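Side-chain contacts in arginine kinase (PDB 6VVG), which is probably a serine/threonine protein kinase of viral origin, binding adenine nucleotides and relying for its activity on a side-to-side dimer: residues 120-125 with 201-206; 64-69 with 135-140. All coordinates share one frame; numbering follows the deposited sequence.

Contact 1: 120-125 with 201-206; sequences KIIITL and VVAYEI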
ATOM      1  N   LYS A 120      -3.840  29.737   5.168  1.00 10.38           N
ATOM      2  CA  LYS A 120      -3.229  29.210   3.951  1.00 14.87           C
ATOM      3  C   LYS A 120      -2.620  27.835   4.181  1.00 15.47           C
ATOM      4  O   LYS A 120      -2.806  26.922   3.369  1.00 12.79           O
ATOM      5  CB  LYS A 120      -2.166  30.167   3.438  1.00 20.73           C
ATOM      6  N   ILE A 121      -1.907  27.657   5.291  1.00 16.80           N
ATOM      7  CA  ILE A 121      -1.304  26.363   5.594  1.00 11.84           C
ATOM      8  C   ILE A 121      -2.380  25.289   5.702  1.00 12.82           C
ATOM      9  O   ILE A 121      -2.250  24.185   5.153  1.00  7.77           O
ATOM     10  CB  ILE A 121      -0.477  26.469   6.887  1.00 14.73           C
ATOM     11  CG1 ILE A 121       0.813  27.251   6.627  1.00 11.62           C
ATOM     12  CG2 ILE A 121      -0.177  25.100   7.451  1.00 15.03           C
ATOM     13  CD1 ILE A 121       1.511  27.742   7.882  1.00 12.20           C
ATOM     14  N   ILE A 122      -3.470  25.607   6.399  1.00 10.48           N
ATOM     15  CA  ILE A 122      -4.506  24.611   6.644  1.00  8.76           C
ATOM     16  C   ILE A 122      -5.200  24.229   5.346  1.00  9.23           C
ATOM     17  O   ILE A 122      -5.508  23.053   5.117  1.00 12.61           O
ATOM     18  CB  ILE A 122      -5.504  25.128   7.695  1.00  6.78           C
ATOM     19  CG1 ILE A 122      -4.847  25.133   9.079  1.00 13.25           C
ATOM     20  CG2 ILE A 122      -6.751  24.268   7.703  1.00 13.93           C
ATOM     21  CD1 ILE A 122      -5.604  25.921  10.135  1.00 10.74           C
ATOM     22  N   ILE A 123      -5.467  25.205   4.478  1.00  9.68           N
ATOM     23  CA  ILE A 123      -6.081  24.891   3.192  1.00 12.72           C
ATOM     24  C   ILE A 123      -5.185  23.939   2.411  1.00 14.05           C
ATOM     25  O   ILE A 123      -5.642  22.928   1.865  1.00 11.22           O
ATOM     26  CB  ILE A 123      -6.359  26.180   2.396  1.00 18.15           C
ATOM     27  CG1 ILE A 123      -7.519  26.958   3.018  1.00 26.65           C
ATOM     28  CG2 ILE A 123      -6.664  25.851   0.945  1.00 21.94           C
ATOM     29  CD1 ILE A 123      -7.721  28.345   2.422  1.00 21.25           C
ATOM     30  N   THR A 124      -3.890  24.253   2.349  1.00  9.88           N
ATOM     31  CA  THR A 124      -2.946  23.399   1.639  1.00 10.38           C
ATOM     32  C   THR A 124      -2.899  22.007   2.253  1.00 10.54           C
ATOM     33  O   THR A 124      -2.947  20.998   1.541  1.00  9.99           O
ATOM     34  CB  THR A 124      -1.556  24.041   1.655  1.00 12.63           C
ATOM     35  OG1 THR A 124      -1.630  25.356   1.093  1.00 16.50           O
ATOM     36  CG2 THR A 124      -0.561  23.203   0.864  1.00 13.70           C
ATOM     37  N   LEU A 125      -2.799  21.934   3.582  1.00 10.80           N
ATOM     38  CA  LEU A 125      -2.711  20.641   4.252  1.00 10.42           C
ATOM     39  C   LEU A 125      -3.948  19.795   3.978  1.00 13.34           C
ATOM     40  O   LEU A 125      -3.842  18.606   3.655  1.00 10.52           O
ATOM     41  CB  LEU A 125      -2.529  20.848   5.754  1.00 13.45           C
ATOM     42  CG  LEU A 125      -2.531  19.605   6.641  1.00 13.32           C
ATOM     43  CD1 LEU A 125      -1.412  18.669   6.240  1.00 11.78           C
ATOM     44  CD2 LEU A 125      -2.415  20.011   8.103  1.00 11.27           C
ATOM     45  N   VAL A 201      -5.701  19.306  15.529  1.00 12.22           N
ATOM     46  CA  VAL A 201      -4.718  19.633  16.556  1.00  9.21           C
ATOM     47  C   VAL A 201      -3.659  20.572  15.993  1.00 11.39           C
ATOM     48  O   VAL A 201      -3.276  21.559  16.634  1.00 11.40           O
ATOM     49  CB  VAL A 201      -4.087  18.351  17.129  1.00 10.80           C
ATOM     50  CG1 VAL A 201      -3.010  18.707  18.153  1.00 14.43           C
ATOM     51  CG2 VAL A 201      -5.152  17.458  17.750  1.00  6.09           C
ATOM     52  N   VAL A 202      -3.168  20.280  14.788  1.00  9.72           N
ATOM     53  CA  VAL A 202      -2.187  21.155  14.154  1.00 10.49           C
ATOM     54  C   VAL A 202      -2.752  22.559  13.994  1.00 10.27           C
ATOM     55  O   VAL A 202      -2.065  23.553  14.261  1.00 10.44           O
ATOM     56  CB  VAL A 202      -1.745  20.569  12.799  1.00  8.40           C
ATOM     57  CG1 VAL A 202      -0.862  21.555  12.052  1.00  7.86           C
ATOM     58  CG2 VAL A 202      -1.033  19.242  13.002  1.00 11.79           C
ATOM     59  N   ALA A 203      -4.008  22.667  13.552  1.00  8.16           N
ATOM     60  CA  ALA A 203      -4.612  23.980  13.345  1.00 12.53           C
ATOM     61  C   ALA A 203      -4.700  24.746  14.658  1.00 13.07           C
ATOM     62  O   ALA A 203      -4.374  25.937  14.723  1.00 12.23           O
ATOM     63  CB  ALA A 203      -5.995  23.822  12.709  1.00  8.24           C
ATOM     64  N   TYR A 204      -5.136  24.072  15.722  1.00 10.21           N
ATOM     65  CA  TYR A 204      -5.178  24.727  17.024  1.00 11.13           C
ATOM     66  C   TYR A 204      -3.790  25.188  17.447  1.00 11.79           C
ATOM     67  O   TYR A 204      -3.631  26.277  18.012  1.00 10.26           O
ATOM     68  CB  TYR A 204      -5.766  23.788  18.076  1.00 10.81           C
ATOM     69  CG  TYR A 204      -6.156  24.506  19.350  1.00  9.45           C
ATOM     70  CD1 TYR A 204      -5.196  24.891  20.282  1.00 14.30           C
ATOM     71  CD2 TYR A 204      -7.481  24.819  19.610  1.00  9.33           C
ATOM     72  CE1 TYR A 204      -5.552  25.564  21.439  1.00 12.99           C
ATOM     73  CE2 TYR A 204      -7.845  25.482  20.766  1.00 11.17           C
ATOM     74  CZ  TYR A 204      -6.879  25.852  21.674  1.00 12.30           C
ATOM     75  OH  TYR A 204      -7.244  26.513  22.824  1.00 21.66           O
ATOM     76  N   GLU A 205      -2.771  24.376  17.172  1.00 11.34           N
ATOM     77  CA  GLU A 205      -1.428  24.682  17.649  1.00  8.96           C
ATOM     78  C   GLU A 205      -0.837  25.875  16.910  1.00 11.63           C
ATOM     79  O   GLU A 205      -0.264  26.775  17.533  1.00 14.83           O
ATOM     80  CB  GLU A 205      -0.535  23.451  17.506  1.00 11.56           C
ATOM     81  CG  GLU A 205      -0.864  22.366  18.521  1.00 11.26           C
ATOM     82  CD  GLU A 205      -0.007  21.130  18.374  1.00 20.35           C
ATOM     83  OE1 GLU A 205       0.084  20.602  17.246  1.00 19.33           O
ATOM     84  OE2 GLU A 205       0.570  20.686  19.389  1.00 16.65           O
ATOM     85  N   ILE A 206      -0.962  25.911  15.581  1.00 15.55           N
ATOM     86  CA  ILE A 206      -0.373  27.040  14.867  1.00 10.21           C
ATOM     87  C   ILE A 206      -1.164  28.316  15.124  1.00 12.74           C
ATOM     88  O   ILE A 206      -0.591  29.411  15.163  1.00 12.57           O
ATOM     89  CB  ILE A 206      -0.242  26.766  13.359  1.00  8.69           C
ATOM     90  CG1 ILE A 206      -1.588  26.416  12.728  1.00 16.57           C
ATOM     91  CG2 ILE A 206       0.779  25.668  13.110  1.00 11.26           C
ATOM     92  CD1 ILE A 206      -1.514  26.292  11.210  1.00 11.76           C
TER
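Ile122 drives its CD1 methyl against Ala203 where helices 115-133 and 192-208 pair in the core of the protein kinase C-lobe; these are the helices called αE and αF in kinase nomenclature. They run nearly antiparallel, with 166° between the short segments and 10.7 Å between their axes. The tight spot is at Ala203, whose small CB admits Ile122 CD1 to 3.3 Å, closer than two methyls usually come. Ile122 gets there with an extended chain, chi2 166°. Phe252 of helix 247-256 touches both residues, so a third helix also packs against this spot.

Further along, the packing relaxes to ordinary apolar contact and rests on Ile206. Its CG1 sits between backbone N and carbonyl carbon (chi1 57°), and from there CD1 slants across Ile121 and Ile122. Looser still is the end where Leu125 CD2 and Val202 CG1 stay 4.5 Å apart, with Leu147 of strand 147-148 packing on both side chains. Ile123 and Thr124, on the far face of their helix, are partly exposed. Ile206 CD1 lies 4.1 Å from Ile122 CG1 and 4.2 Å from Ile121 CG2.

Contact 2: 64-69 with 135-140; sequences HILMRN and NNIVHN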
ATOM      1  N   HIS A  64       5.064   8.116  -1.520  1.00 10.94           N
ATOM      2  CA  HIS A  64       5.969   8.893  -2.363  1.00  9.10           C
ATOM      3  C   HIS A  64       5.556   8.796  -3.826  1.00 11.64           C
ATOM      4  O   HIS A  64       5.406   9.813  -4.513  1.00 12.15           O
ATOM      5  CB  HIS A  64       7.411   8.407  -2.200  1.00 12.44           C
ATOM      6  CG  HIS A  64       8.023   8.731  -0.875  1.00 11.90           C
ATOM      7  ND1 HIS A  64       8.578   9.960  -0.591  1.00 15.47           N
ATOM      8  CD2 HIS A  64       8.189   7.978   0.237  1.00 11.77           C
ATOM      9  CE1 HIS A  64       9.047   9.953   0.643  1.00 13.59           C
ATOM     10  NE2 HIS A  64       8.822   8.764   1.168  1.00 14.56           N
ATOM     11  N   ILE A  65       5.370   7.568  -4.316  1.00 16.05           N
ATOM     12  CA  ILE A  65       5.066   7.360  -5.729  1.00  9.33           C
ATOM     13  C   ILE A  65       3.704   7.948  -6.072  1.00 11.55           C
ATOM     14  O   ILE A  65       3.564   8.720  -7.029  1.00  9.59           O
ATOM     15  CB  ILE A  65       5.122   5.862  -6.075  1.00 16.82           C
ATOM     16  CG1 ILE A  65       6.516   5.292  -5.810  1.00 16.28           C
ATOM     17  CG2 ILE A  65       4.702   5.640  -7.525  1.00 13.33           C
ATOM     18  CD1 ILE A  65       7.636   6.046  -6.476  1.00 24.09           C
ATOM     19  N   LEU A  66       2.676   7.576  -5.307  1.00 11.25           N
ATOM     20  CA  LEU A  66       1.326   8.031  -5.619  1.00 12.04           C
ATOM     21  C   LEU A  66       1.252   9.551  -5.666  1.00 13.47           C
ATOM     22  O   LEU A  66       0.531  10.118  -6.493  1.00 19.33           O
ATOM     23  CB  LEU A  66       0.342   7.482  -4.589  1.00 10.73           C
ATOM     24  CG  LEU A  66       0.017   5.992  -4.680  1.00 12.04           C
ATOM     25  CD1 LEU A  66      -0.843   5.562  -3.493  1.00 16.19           C
ATOM     26  CD2 LEU A  66      -0.675   5.675  -5.992  1.00 24.26           C
ATOM     27  N   MET A  67       1.996  10.230  -4.792  1.00 16.72           N
ATOM     28  CA  MET A  67       1.950  11.683  -4.688  1.00 12.19           C
ATOM     29  C   MET A  67       3.116  12.355  -5.404  1.00 13.32           C
ATOM     30  O   MET A  67       3.437  13.512  -5.109  1.00 15.68           O
ATOM     31  CB  MET A  67       1.925  12.096  -3.217  1.00 12.47           C
ATOM     32  CG  MET A  67       0.907  11.342  -2.372  1.00 21.87           C
ATOM     33  SD  MET A  67      -0.730  11.286  -3.128  1.00 19.74           S
ATOM     34  CE  MET A  67      -1.117  13.034  -3.222  1.00 18.07           C
ATOM     35  N   ARG A  68       3.739  11.661  -6.358  1.00 11.78           N
ATOM     36  CA  ARG A  68       4.916  12.201  -7.031  1.00 13.06           C
ATOM     37  C   ARG A  68       4.653  13.580  -7.622  1.00 13.21           C
ATOM     38  O   ARG A  68       5.516  14.463  -7.568  1.00 18.89           O
ATOM     39  CB  ARG A  68       5.377  11.242  -8.129  1.00 13.53           C
ATOM     40  N   ASN A  69       3.468  13.790  -8.188  1.00 13.35           N
ATOM     41  CA  ASN A  69       3.160  15.019  -8.907  1.00 18.21           C
ATOM     42  C   ASN A  69       2.408  16.036  -8.058  1.00 22.11           C
ATOM     43  O   ASN A  69       1.915  17.033  -8.596  1.00 19.30           O
ATOM     44  CB  ASN A  69       2.355  14.691 -10.164  1.00 18.21           C
ATOM     45  CG  ASN A  69       3.166  13.922 -11.192  1.00 27.52           C
ATOM     46  OD1 ASN A  69       4.325  14.248 -11.454  1.00 27.03           O
ATOM     47  ND2 ASN A  69       2.561  12.895 -11.777  1.00 26.55           N
ATOM     48  N   ASN A 135      -6.578   7.690  -2.734  1.00 14.55           N
ATOM     49  CA  ASN A 135      -5.986   6.371  -2.910  1.00 13.00           C
ATOM     50  C   ASN A 135      -6.396   5.393  -1.817  1.00 10.61           C
ATOM     51  O   ASN A 135      -5.910   4.256  -1.811  1.00 12.50           O
ATOM     52  CB  ASN A 135      -4.458   6.485  -2.944  1.00 10.51           C
ATOM     53  CG  ASN A 135      -3.967   7.450  -4.010  1.00 17.37           C
ATOM     54  OD1 ASN A 135      -4.005   7.148  -5.201  1.00 14.89           O
ATOM     55  ND2 ASN A 135      -3.506   8.621  -3.584  1.00 18.20           N
ATOM     56  N   ASN A 136      -7.282   5.804  -0.907  1.00 12.93           N
ATOM     57  CA  ASN A 136      -7.667   4.999   0.254  1.00 12.80           C
ATOM     58  C   ASN A 136      -6.454   4.688   1.129  1.00  6.89           C
ATOM     59  O   ASN A 136      -6.293   3.581   1.647  1.00  8.09           O
ATOM     60  CB  ASN A 136      -8.394   3.723  -0.173  1.00 10.91           C
ATOM     61  CG  ASN A 136      -9.884   3.955  -0.394  1.00 17.37           C
ATOM     62  OD1 ASN A 136     -10.368   5.081  -0.272  1.00 19.92           O
ATOM     63  ND2 ASN A 136     -10.614   2.895  -0.718  1.00 15.31           N
ATOM     64  N   ILE A 137      -5.598   5.689   1.295  1.00  9.93           N
ATOM     65  CA  ILE A 137      -4.459   5.640   2.202  1.00 11.56           C
ATOM     66  C   ILE A 137      -4.557   6.843   3.129  1.00 11.22           C
ATOM     67  O   ILE A 137      -4.925   7.940   2.694  1.00 11.72           O
ATOM     68  CB  ILE A 137      -3.123   5.652   1.431  1.00 16.50           C
ATOM     69  CG1 ILE A 137      -3.018   4.414   0.536  1.00 14.13           C
ATOM     70  CG2 ILE A 137      -1.953   5.721   2.394  1.00 14.33           C
ATOM     71  CD1 ILE A 137      -1.792   4.397  -0.362  1.00 12.66           C
ATOM     72  N   VAL A 138      -4.230   6.644   4.402  1.00  8.23           N
ATOM     73  CA  VAL A 138      -4.172   7.732   5.372  1.00 11.81           C
ATOM     74  C   VAL A 138      -2.722   7.923   5.796  1.00 12.42           C
ATOM     75  O   VAL A 138      -1.937   6.970   5.852  1.00  8.61           O
ATOM     76  CB  VAL A 138      -5.071   7.478   6.600  1.00 10.58           C
ATOM     77  CG1 VAL A 138      -6.540   7.617   6.213  1.00 19.76           C
ATOM     78  CG2 VAL A 138      -4.785   6.115   7.200  1.00 11.82           C
ATOM     79  N   HIS A 139      -2.363   9.174   6.089  1.00 12.90           N
ATOM     80  CA  HIS A 139      -0.998   9.471   6.515  1.00 11.83           C
ATOM     81  C   HIS A 139      -0.726   8.895   7.901  1.00 11.07           C
ATOM     82  O   HIS A 139       0.288   8.219   8.120  1.00  9.19           O
ATOM     83  CB  HIS A 139      -0.769  10.981   6.493  1.00 13.09           C
ATOM     84  CG  HIS A 139       0.629  11.385   6.836  1.00 11.96           C
ATOM     85  ND1 HIS A 139       1.114  11.359   8.125  1.00  6.85           N
ATOM     86  CD2 HIS A 139       1.647  11.826   6.060  1.00 10.28           C
ATOM     87  CE1 HIS A 139       2.370  11.766   8.130  1.00 11.88           C
ATOM     88  NE2 HIS A 139       2.719  12.054   6.889  1.00  9.52           N
ATOM     89  N   ASN A 140      -1.620   9.155   8.851  1.00  9.73           N
ATOM     90  CA  ASN A 140      -1.669   8.510  10.158  1.00  8.85           C
ATOM     91  C   ASN A 140      -0.578   8.967  11.120  1.00 11.36           C
ATOM     92  O   ASN A 140      -0.477   8.399  12.212  1.00  9.79           O
ATOM     93  CB  ASN A 140      -1.599   6.978  10.030  1.00  8.57           C
ATOM     94  CG  ASN A 140      -1.853   6.256  11.346  1.00 14.02           C
ATOM     95  OD1 ASN A 140      -2.766   6.598  12.100  1.00  9.60           O
ATOM     96  ND2 ASN A 140      -1.042   5.242  11.622  1.00  8.11           N
TER
HETATM   97  O   HOH W   1      -2.721  10.265  -5.768  0.83 22.86           O
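Leu66 and Asn135 approach head-on, and the leucine lays its two methyls over one face of the asparagine carboxamide. CD1 stands almost squarely above Asn135 CG at 3.7 Å, while Leu66 CD2 lies over the oxygen end, 3.7 Å from Asn135 OD1. The same CD1 is shared with Ile137, which comes in obliquely and brings its own CD1 to 3.5 Å from Leu66 CD1, a rather tight methyl pair. Met67 runs past Asn135 in the opposite sense. The bend of its chain at chi2 (-48°) places the sulfur beside the amide, with Met67 SD 3.9 Å from Asn135 ND2, a van der Waals neighbour.

In the kinase fold this is where the end of the regulatory αC helix, 59-66, and the turn after it meet the C-lobe, at the exit of helix 115-133 and the short strand 137-138 that leads into His139-Asn140-Asp141, the counterpart of the HRD motif in the catalytic loop. Asn135 ND2 is held by Leu132 O, one turn back, and also donates to a water at 2.8 Å. That water reaches Leu66 O by a weak bond of 3.3 Å, spanning the two segments. Leu66 itself is exposed, whereas Met67 is buried and packs on Asp131 and Phe73. The dimer partner lies close by: Ile166 of the second subunit packs on Ile137, and Val167 O of that subunit accepts a hydrogen bond from Asn136 ND2.

Contact 1 belongs to the core of the C-lobe and is built purely from aliphatic groups on two long helices. Contact 2 is only partly buried, joins the N-lobe to the C-lobe beside the dimer partner, and mixes apolar packing with an amide and a bridging water. Their centres are 19 Å apart and they do not touch, yet they are linked through the chain: segment 135-140 comes just after the end of helix 115-133, which supplies one side of contact 1. Helix 192-208, the other side, also reaches contact 2's second segment, since Asp195 accepts hydrogen bonds from the backbone N atoms of His139 and Asn140.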